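Local coordinates for protein Adenylate/guanylate cyclase/hydrolase, alpha/beta fold family (Ruegeria pomeroyi, PDB 3MR7) that probably acts as an adenylate cyclase through this part of the chain, the class III nucleotide cyclase catalytic domain of a longer protein, at residues Asp65-Ala70 against Ile100-Ile105; Glu76-Met81 against Trp168-Asp173. All coordinates share one frame; numbering follows the deposited sequence.

Contact 1: Asp65-Ala70 against Ile100-Ile105; sequences DTAQAA and INIGDI
A67 and A70, about one helical turn apart, touch I102 and I100 where the start of helix 67-84 lies against strand 96-107 in the alpha/beta fold of the nucleotide cyclase catalytic domain. Each isoleucine points its CA-CB bond at the helix, and each is matched to a single alanine. At I102 the long branch makes the contact: CD1 lies 3.4 Å from A67 CB, methyl to methyl. The CB of A67 does not aim straight at the strand but passes alongside it, and I141 and T142 of helix 136-142 also touch this alanine. I100 uses both of its branches. With CG1 beside the backbone N (chi1 -61°), CG2 stands anti to that nitrogen and meets A70 CB at 4.0 Å, while the fully extended CG1-CD1 arm reaches the carbonyl group of A70. V138 packs on both isoleucines, so a second helix shares this apolar layer. N101, between them, turns the other way: ND2 bonds to A116 O of helix 115-126 and OD1 pairs with S135 OG of strand 132-135. The helix is fixed at its start by T66, the N-cap residue, whose OG1 accepts from A69 N at 3.3 Å. At the far end of the contact, I100 CD1 lies 3.8 Å from A70 O, a van der Waals contact with the helix backbone.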
# COMPACT_ATOMS: atom_id res chain seq x y z
N ASP A 65 10.44 13.78 -19.30
CA ASP A 65 10.46 15.17 -19.71
C ASP A 65 9.08 15.68 -20.00
O ASP A 65 8.82 16.87 -19.82
CB ASP A 65 11.34 15.34 -20.93
CG ASP A 65 12.80 15.35 -20.57
OD1 ASP A 65 13.13 15.82 -19.44
OD2 ASP A 65 13.60 14.87 -21.40
N THR A 66 8.19 14.80 -20.45
CA THR A 66 6.81 15.19 -20.63
C THR A 66 5.91 14.41 -19.70
O THR A 66 6.24 13.30 -19.33
CB THR A 66 6.32 15.03 -22.09
OG1 THR A 66 6.67 13.73 -22.60
CG2 THR A 66 6.96 16.10 -22.92
N ALA A 67 4.78 15.00 -19.31
CA ALA A 67 3.74 14.28 -18.60
C ALA A 67 3.18 13.16 -19.49
O ALA A 67 2.97 12.04 -19.05
CB ALA A 67 2.66 15.23 -18.15
N GLN A 68 2.97 13.45 -20.76
CA GLN A 68 2.49 12.42 -21.65
C GLN A 68 3.35 11.14 -21.59
O GLN A 68 2.81 10.04 -21.47
CB GLN A 68 2.39 12.96 -23.06
CG GLN A 68 1.23 12.42 -23.85
CD GLN A 68 1.20 12.94 -25.29
OE1 GLN A 68 1.95 13.85 -25.66
NE2 GLN A 68 0.31 12.36 -26.11
N ALA A 69 4.68 11.27 -21.65
CA ALA A 69 5.56 10.09 -21.75
C ALA A 69 5.55 9.23 -20.49
O ALA A 69 5.60 8.01 -20.57
CB ALA A 69 6.98 10.49 -22.09
N ALA A 70 5.48 9.86 -19.33
CA ALA A 70 5.30 9.12 -18.10
C ALA A 70 4.04 8.28 -18.21
O ALA A 70 4.05 7.07 -17.91
CB ALA A 70 5.21 10.06 -16.90
N ILE A 100 1.96 8.73 -10.54
CA ILE A 100 2.65 9.70 -11.38
C ILE A 100 2.24 11.07 -10.90
O ILE A 100 1.08 11.27 -10.62
CB ILE A 100 2.21 9.55 -12.83
CG1 ILE A 100 2.56 8.16 -13.32
CG2 ILE A 100 2.89 10.60 -13.68
CD1 ILE A 100 2.17 7.92 -14.72
N ASN A 101 3.18 11.99 -10.78
CA ASN A 101 2.85 13.35 -10.34
C ASN A 101 3.71 14.36 -11.08
O ASN A 101 4.58 13.97 -11.85
CB ASN A 101 3.02 13.47 -8.83
CG ASN A 101 2.67 14.85 -8.32
OD1 ASN A 101 1.74 15.49 -8.81
ND2 ASN A 101 3.42 15.33 -7.33
N ILE A 102 3.47 15.64 -10.86
CA ILE A 102 4.32 16.68 -11.43
C ILE A 102 4.65 17.79 -10.42
O ILE A 102 3.89 18.05 -9.49
CB ILE A 102 3.69 17.22 -12.71
CG1 ILE A 102 4.04 16.30 -13.87
CG2 ILE A 102 4.19 18.61 -13.02
CD1 ILE A 102 3.11 16.46 -15.02
N GLY A 103 5.80 18.42 -10.58
CA GLY A 103 6.16 19.51 -9.70
C GLY A 103 7.50 20.12 -10.04
O GLY A 103 8.23 19.59 -10.88
N ASP A 104 7.81 21.26 -9.42
CA ASP A 104 9.18 21.75 -9.34
C ASP A 104 9.87 20.89 -8.27
O ASP A 104 9.49 20.90 -7.12
CB ASP A 104 9.21 23.22 -8.92
CG ASP A 104 8.72 24.17 -10.01
OD1 ASP A 104 8.61 23.76 -11.18
OD2 ASP A 104 8.44 25.35 -9.69
N ILE A 105 10.87 20.11 -8.67
CA ILE A 105 11.61 19.33 -7.70
C ILE A 105 13.06 19.61 -7.95
O ILE A 105 13.41 20.10 -9.02
CB ILE A 105 11.39 17.84 -7.87
CG1 ILE A 105 12.27 17.31 -8.99
CG2 ILE A 105 9.95 17.58 -8.23
CD1 ILE A 105 11.64 17.48 -10.32

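Contact 2: Glu76-Met81 against Trp168-Asp173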
# COMPACT_ATOMS: atom_id res chain seq x y z
N GLU A 76 1.53 1.48 -20.98
CA GLU A 76 2.21 0.45 -21.78
C GLU A 76 2.53 -0.75 -20.91
O GLU A 76 2.23 -1.90 -21.26
CB GLU A 76 3.50 0.98 -22.37
CG GLU A 76 4.12 0.08 -23.42
CD GLU A 76 5.53 0.52 -23.89
OE1 GLU A 76 5.86 1.73 -23.81
OE2 GLU A 76 6.32 -0.35 -24.34
N ILE A 77 3.17 -0.45 -19.79
CA ILE A 77 3.45 -1.43 -18.76
C ILE A 77 2.22 -2.17 -18.20
O ILE A 77 2.18 -3.39 -18.22
CB ILE A 77 4.21 -0.76 -17.62
CG1 ILE A 77 5.53 -0.21 -18.14
CG2 ILE A 77 4.44 -1.76 -16.47
CD1 ILE A 77 6.37 0.47 -17.10
N GLN A 78 1.23 -1.43 -17.70
CA GLN A 78 0.06 -2.01 -17.07
C GLN A 78 -0.79 -2.83 -18.03
O GLN A 78 -1.30 -3.87 -17.68
CB GLN A 78 -0.77 -0.93 -16.39
CG GLN A 78 -0.06 -0.25 -15.26
CD GLN A 78 0.35 -1.25 -14.17
OE1 GLN A 78 1.05 -2.23 -14.45
NE2 GLN A 78 -0.10 -1.00 -12.93
N GLN A 79 -0.94 -2.36 -19.26
CA GLN A 79 -1.65 -3.15 -20.27
C GLN A 79 -0.95 -4.44 -20.70
O GLN A 79 -1.61 -5.43 -21.05
CB GLN A 79 -1.96 -2.30 -21.49
CG GLN A 79 -2.96 -1.19 -21.24
CD GLN A 79 -2.86 -0.12 -22.30
OE1 GLN A 79 -2.02 -0.20 -23.19
NE2 GLN A 79 -3.72 0.88 -22.21
N ALA A 80 0.38 -4.45 -20.68
CA ALA A 80 1.09 -5.65 -21.08
C ALA A 80 1.01 -6.64 -19.91
O ALA A 80 0.94 -7.86 -20.10
CB ALA A 80 2.52 -5.33 -21.41
N MSE A 81 1.00 -6.11 -18.70
CA MSE A 81 0.99 -6.96 -17.54
C MSE A 81 -0.34 -7.65 -17.43
O MSE A 81 -0.40 -8.78 -16.95
CB MSE A 81 1.29 -6.18 -16.26
CG MSE A 81 2.74 -5.77 -16.17
SE MSE A 81 3.90 -7.31 -15.80
CE MSE A 81 3.46 -7.54 -13.91
N TRP A 168 -6.68 10.91 -9.52
CA TRP A 168 -7.44 10.27 -10.58
C TRP A 168 -6.83 8.91 -10.83
O TRP A 168 -5.60 8.74 -10.75
CB TRP A 168 -7.33 11.09 -11.85
CG TRP A 168 -7.94 12.43 -11.71
CD1 TRP A 168 -7.41 13.52 -11.09
CD2 TRP A 168 -9.22 12.83 -12.19
NE1 TRP A 168 -8.27 14.57 -11.15
CE2 TRP A 168 -9.39 14.18 -11.83
CE3 TRP A 168 -10.23 12.18 -12.92
CZ2 TRP A 168 -10.55 14.89 -12.15
CZ3 TRP A 168 -11.37 12.88 -13.24
CH2 TRP A 168 -11.53 14.23 -12.85
N GLN A 169 -7.68 7.95 -11.14
CA GLN A 169 -7.24 6.58 -11.32
C GLN A 169 -7.77 5.92 -12.57
O GLN A 169 -8.91 6.10 -12.97
CB GLN A 169 -7.64 5.73 -10.11
CG GLN A 169 -7.11 4.31 -10.16
CD GLN A 169 -7.50 3.52 -8.95
OE1 GLN A 169 -8.68 3.20 -8.77
NE2 GLN A 169 -6.53 3.21 -8.09
N TRP A 170 -6.92 5.10 -13.16
CA TRP A 170 -7.30 4.29 -14.27
C TRP A 170 -7.06 2.85 -13.90
O TRP A 170 -6.02 2.50 -13.33
CB TRP A 170 -6.45 4.66 -15.46
CG TRP A 170 -6.56 3.69 -16.57
CD1 TRP A 170 -7.44 3.72 -17.62
CD2 TRP A 170 -5.75 2.54 -16.77
NE1 TRP A 170 -7.23 2.65 -18.45
CE2 TRP A 170 -6.19 1.91 -17.95
CE3 TRP A 170 -4.67 1.99 -16.07
CZ2 TRP A 170 -5.61 0.77 -18.43
CZ3 TRP A 170 -4.11 0.87 -16.53
CH2 TRP A 170 -4.57 0.26 -17.71
N VAL A 171 -8.04 2.00 -14.18
CA VAL A 171 -7.85 0.58 -14.02
C VAL A 171 -8.06 -0.05 -15.36
O VAL A 171 -8.78 0.48 -16.19
CB VAL A 171 -8.84 -0.06 -13.03
CG1 VAL A 171 -8.89 0.73 -11.75
CG2 VAL A 171 -10.22 -0.17 -13.66
N PRO A 172 -7.41 -1.18 -15.59
CA PRO A 172 -7.59 -1.87 -16.86
C PRO A 172 -9.02 -2.32 -17.03
O PRO A 172 -9.77 -2.42 -16.04
CB PRO A 172 -6.65 -3.06 -16.75
CG PRO A 172 -6.17 -3.07 -15.33
CD PRO A 172 -6.31 -1.72 -14.79
N ASP A 173 -9.38 -2.58 -18.28
CA ASP A 173 -10.74 -2.93 -18.66
C ASP A 173 -11.39 -3.91 -17.69
O ASP A 173 -12.61 -3.97 -17.61
CB ASP A 173 -10.75 -3.48 -20.09
CG ASP A 173 -10.57 -2.38 -21.16
OD1 ASP A 173 -11.51 -2.14 -21.94
OD2 ASP A 173 -9.48 -1.77 -21.23
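Q78 of helix 67-84 meets the six-membered ring of W170, the last residue of strand 161-170, in a helix-on-sheet contact of the cyclase-type alpha/beta domain. Followed outward, Q78 touches the indole with its first side-chain atom: CB comes in at the ring edge, near the ring plane, 3.8 Å from W170 CZ3. From there the chain turns off. CG lies beside the backbone N, and a bend at chi2 (-59°) leads the amide away from the tryptophan, past the apolar side chains of I132 and I98. At the tip, NE2 donates to two backbone carbonyls, A131 O and Y96 O, which tie the buried amide to the sheet side of the interface. Q79, the next residue along the helix, reaches W170 one atom farther along its chain, CG lying 4.1 Å from W170 CH2 in an oblique approach. The two side chains cross at about a right angle, the Q79 amide turned 67° from the ring plane; its NE2 bonds to OE2 of E148, which also touches the tryptophan. CG of W170 stands anti to the backbone N, which carries the six-membered ring, CZ3 and CH2 foremost, to the helix, and F150 meets the indole with its plane inclined at about 40°. On one face, shifted toward the rim, P172 N sits 3.7 Å above the ring plane.

In the fold
Both contacts are made by helix 67-84, contact 1 at its first turn and contact 2 farther along, with centres 18 Å apart and nearest atoms about 7 Å apart. Their partners, strands 96-107 and 161-170, belong to one mixed sheet, where strand 132-135 lies between them, parallel to the first and antiparallel to the second. Along the chain the segments alternate: 65-70, 76-81, 100-105, 168-173. The helix therefore bridges the part of the sheet from strand 96-107, which follows it, to 161-170, the last strand of the modelled chain, joining early and late parts of the domain on one packing surface; no other subunit touches either contact.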